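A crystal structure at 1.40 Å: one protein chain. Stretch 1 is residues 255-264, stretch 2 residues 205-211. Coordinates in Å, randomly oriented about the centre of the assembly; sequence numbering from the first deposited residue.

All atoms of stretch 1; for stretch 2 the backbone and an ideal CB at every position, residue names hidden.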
# COMPACT_ATOMS: atom_id res chain seq x y z
N PRO A 255 18.88 -1.84 -5.16
CA PRO A 255 19.99 -1.63 -4.22
C PRO A 255 20.25 -0.13 -4.18
O PRO A 255 20.10 0.57 -5.18
CB PRO A 255 21.15 -2.39 -4.87
CG PRO A 255 20.46 -3.49 -5.63
CD PRO A 255 19.27 -2.76 -6.24
N ILE A 256 20.67 0.38 -3.02
CA ILE A 256 20.92 1.81 -2.90
C ILE A 256 22.02 2.28 -3.86
O ILE A 256 22.04 3.43 -4.29
CB ILE A 256 21.25 2.18 -1.43
CG1 ILE A 256 21.14 3.69 -1.23
CG2 ILE A 256 22.62 1.66 -1.04
CD1 ILE A 256 21.08 4.10 0.24
N GLU A 257 22.93 1.37 -4.22
CA GLU A 257 24.01 1.70 -5.15
C GLU A 257 23.45 1.96 -6.55
O GLU A 257 23.90 2.87 -7.25
CB GLU A 257 25.05 0.57 -5.20
CG GLU A 257 25.79 0.32 -3.88
CD GLU A 257 25.04 -0.58 -2.91
OE1 GLU A 257 25.58 -0.85 -1.82
OE2 GLU A 257 23.91 -1.03 -3.23
N GLU A 258 22.48 1.15 -6.96
CA GLU A 258 21.88 1.33 -8.27
C GLU A 258 21.01 2.58 -8.23
O GLU A 258 20.88 3.30 -9.22
CB GLU A 258 21.06 0.09 -8.65
CG GLU A 258 21.93 -1.15 -8.82
CD GLU A 258 21.17 -2.37 -9.28
OE1 GLU A 258 21.77 -3.47 -9.30
OE2 GLU A 258 19.98 -2.24 -9.64
N MET A 259 20.42 2.83 -7.07
CA MET A 259 19.60 4.02 -6.86
C MET A 259 20.48 5.25 -7.10
O MET A 259 20.10 6.19 -7.79
CB MET A 259 19.08 3.99 -5.42
CG MET A 259 18.21 5.14 -5.00
SD MET A 259 17.77 4.95 -3.25
CE MET A 259 16.12 4.27 -3.36
N SER A 260 21.68 5.23 -6.52
CA SER A 260 22.63 6.33 -6.68
C SER A 260 22.99 6.56 -8.15
O SER A 260 23.03 7.70 -8.62
CB SER A 260 23.90 6.04 -5.89
OG SER A 260 24.91 7.00 -6.21
N GLN A 261 23.27 5.49 -8.88
CA GLN A 261 23.63 5.64 -10.29
C GLN A 261 22.48 6.24 -11.10
O GLN A 261 22.70 7.13 -11.92
CB GLN A 261 24.06 4.30 -10.88
CG GLN A 261 25.33 3.76 -10.24
CD GLN A 261 25.87 2.53 -10.93
OE1 GLN A 261 25.12 1.63 -11.30
NE2 GLN A 261 27.19 2.47 -11.09
N LEU A 262 21.27 5.77 -10.87
CA LEU A 262 20.11 6.28 -11.59
C LEU A 262 19.87 7.75 -11.29
O LEU A 262 19.78 8.57 -12.20
CB LEU A 262 18.86 5.46 -11.24
CG LEU A 262 17.52 5.83 -11.90
CD1 LEU A 262 16.53 4.71 -11.66
CD2 LEU A 262 16.98 7.14 -11.36
N LEU A 263 19.77 8.09 -10.01
CA LEU A 263 19.50 9.47 -9.62
C LEU A 263 20.62 10.45 -9.97
O LEU A 263 20.35 11.60 -10.31
CB LEU A 263 19.18 9.53 -8.13
CG LEU A 263 17.96 8.69 -7.71
CD1 LEU A 263 17.77 8.77 -6.21
CD2 LEU A 263 16.72 9.18 -8.44
N SER A 264 21.87 10.00 -9.88
CA SER A 264 22.99 10.88 -10.19
C SER A 264 22.98 11.29 -11.66
O SER A 264 23.28 12.43 -12.01
CB SER A 264 24.32 10.20 -9.87
OG SER A 264 24.45 9.97 -8.47
N UNK A 205 11.40 8.11 2.61
CA UNK A 205 12.44 7.10 2.75
C UNK A 205 13.06 6.72 1.41
O UNK A 205 14.27 6.55 1.31
CB UNK A 205 11.87 5.85 3.43
N UNK A 206 12.22 6.58 0.38
CA UNK A 206 12.71 6.22 -0.95
C UNK A 206 13.60 7.31 -1.55
O UNK A 206 14.47 7.01 -2.38
CB UNK A 206 11.53 5.94 -1.88
N UNK A 207 13.39 8.55 -1.14
CA UNK A 207 14.17 9.67 -1.66
C UNK A 207 15.28 10.12 -0.72
O UNK A 207 15.76 11.25 -0.80
CB UNK A 207 13.24 10.85 -1.95
N UNK A 208 15.72 9.22 0.16
CA UNK A 208 16.77 9.54 1.11
C UNK A 208 18.04 10.13 0.46
O UNK A 208 18.68 11.01 1.04
CB UNK A 208 17.13 8.28 1.89
N UNK A 209 18.39 9.67 -0.74
CA UNK A 209 19.59 10.19 -1.40
C UNK A 209 19.46 11.63 -1.90
O UNK A 209 20.47 12.31 -2.09
CB UNK A 209 19.95 9.28 -2.58
N UNK A 210 18.23 12.11 -2.11
CA UNK A 210 18.05 13.48 -2.57
C UNK A 210 17.39 14.39 -1.53
O UNK A 210 17.48 15.61 -1.63
CB UNK A 210 17.21 13.48 -3.85
N UNK A 211 16.73 13.78 -0.54
CA UNK A 211 16.04 14.53 0.51
C UNK A 211 16.74 14.46 1.86
O UNK A 211 16.64 15.39 2.67
CB UNK A 211 14.61 14.01 0.66

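Position 205 has helical angles (-69/-42), and its ideal CB finds nothing of stretch 1 within 5.5 Å. Stretch 1 therefore sets no requirement, and most residues compatible with a helix would do. The deposited residue is Lys205, extended through chi2 and chi3; its nearest side-chain atom, Lys205 CB, is 8.2 Å from Met259 CE.

At position 206 CA-to-CB points sideways, and the ideal CB lies 5.1 Å from Met259 CE. The backbone comes closer than the side chain: Met259 CE is 3.3 Å from the carbonyl O of 206. A small or medium apolar residue would suit a flank where the Met259 methyl is the neighbour. Ala206 is deposited; its CB adds no contact within 4.5 Å, so the approach of the methionine is to the main chain.

Position 207 points away, with phi/psi of -100/23. It is the first residue to leave helical angles after one helix and the N-cap position of the next, its O accepting from the N atoms of 210 (2.9 Å) and 211 (2.7 Å). Stretch 1 hardly constrains the side chain. Leu207 is found, and although its end turns back nearer, Leu207 CD2 is still 5.4 Å from Leu263 CD1.

Position 208 is helical (-52/-35), with CA-to-CB sideways and no atom of stretch 1 within 5.5 Å of the ideal CB. Many residues fit; Val208 CG1 comes no closer than 4.7 Å, to Ile256 CD1.

Position 209 points toward stretch 1, and its CA is 7.2 Å from that of Ser260. The ideal CB is 4.3 Å from Leu263 CD1 and 4.9 Å from Met259 SD. Ile256, Met259, Ser260 and Leu263 line a largely apolar hollow on the helix, which favours leucine, methionine or isoleucine. Leu209 (chi1 m, chi2 t) fills it as a knob into a hole. Its CD1 lies 3.8 Å from Met259 CG, 3.7 Å from Ser260 N and 4.0 Å from Ser260 CB, while CD2 meets Ile256 CD1 at 4.1 Å. The contact of Leu209 CD1 with Ser260 N is packing, since a methyl offers no acceptor; Ser260 N donates to Ile256 O (2.9 Å) within the helix.

Position 210 also points toward stretch 1, but its ideal CB is 5.3 Å from Leu263 CD1. That spacing invites a modest apolar side chain, such as valine, isoleucine or leucine. Val210, with chi1 at -63°, places CG1 4.2 Å from Leu263 CD1, which also touches Leu209 CB at 4.3 Å.

Position 211 is out of reach, its ideal CB having no neighbour from stretch 1 within 5.5 Å, so the choice is open here. Leu211 is deposited; Leu211 CB is 9.2 Å from Leu263 CD1.

Stretch 2, residues 205-211: KALVLVL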
# COMPACT_ATOMS: atom_id res chain seq x y z
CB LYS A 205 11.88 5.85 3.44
CG LYS A 205 11.49 6.08 4.89
CD LYS A 205 10.96 4.82 5.54
CE LYS A 205 10.61 5.08 6.99
NZ LYS A 205 11.76 5.67 7.73
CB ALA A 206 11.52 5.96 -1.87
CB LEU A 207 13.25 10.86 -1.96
CG LEU A 207 12.20 10.64 -3.05
CD1 LEU A 207 11.46 11.95 -3.32
CD2 LEU A 207 12.87 10.14 -4.32
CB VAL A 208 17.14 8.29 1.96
CG1 VAL A 208 17.67 7.18 1.07
CG2 VAL A 208 18.16 8.67 3.02
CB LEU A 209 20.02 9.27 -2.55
CG LEU A 209 20.49 7.86 -2.17
CD1 LEU A 209 21.00 7.17 -3.43
CD2 LEU A 209 21.59 7.93 -1.12
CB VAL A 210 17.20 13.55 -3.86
CG1 VAL A 210 17.92 12.83 -4.99
CG2 VAL A 210 15.83 12.94 -3.62
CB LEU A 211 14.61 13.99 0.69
CG LEU A 211 13.53 14.40 -0.30
CD1 LEU A 211 12.27 13.59 -0.06
CD2 LEU A 211 13.26 15.88 -0.15
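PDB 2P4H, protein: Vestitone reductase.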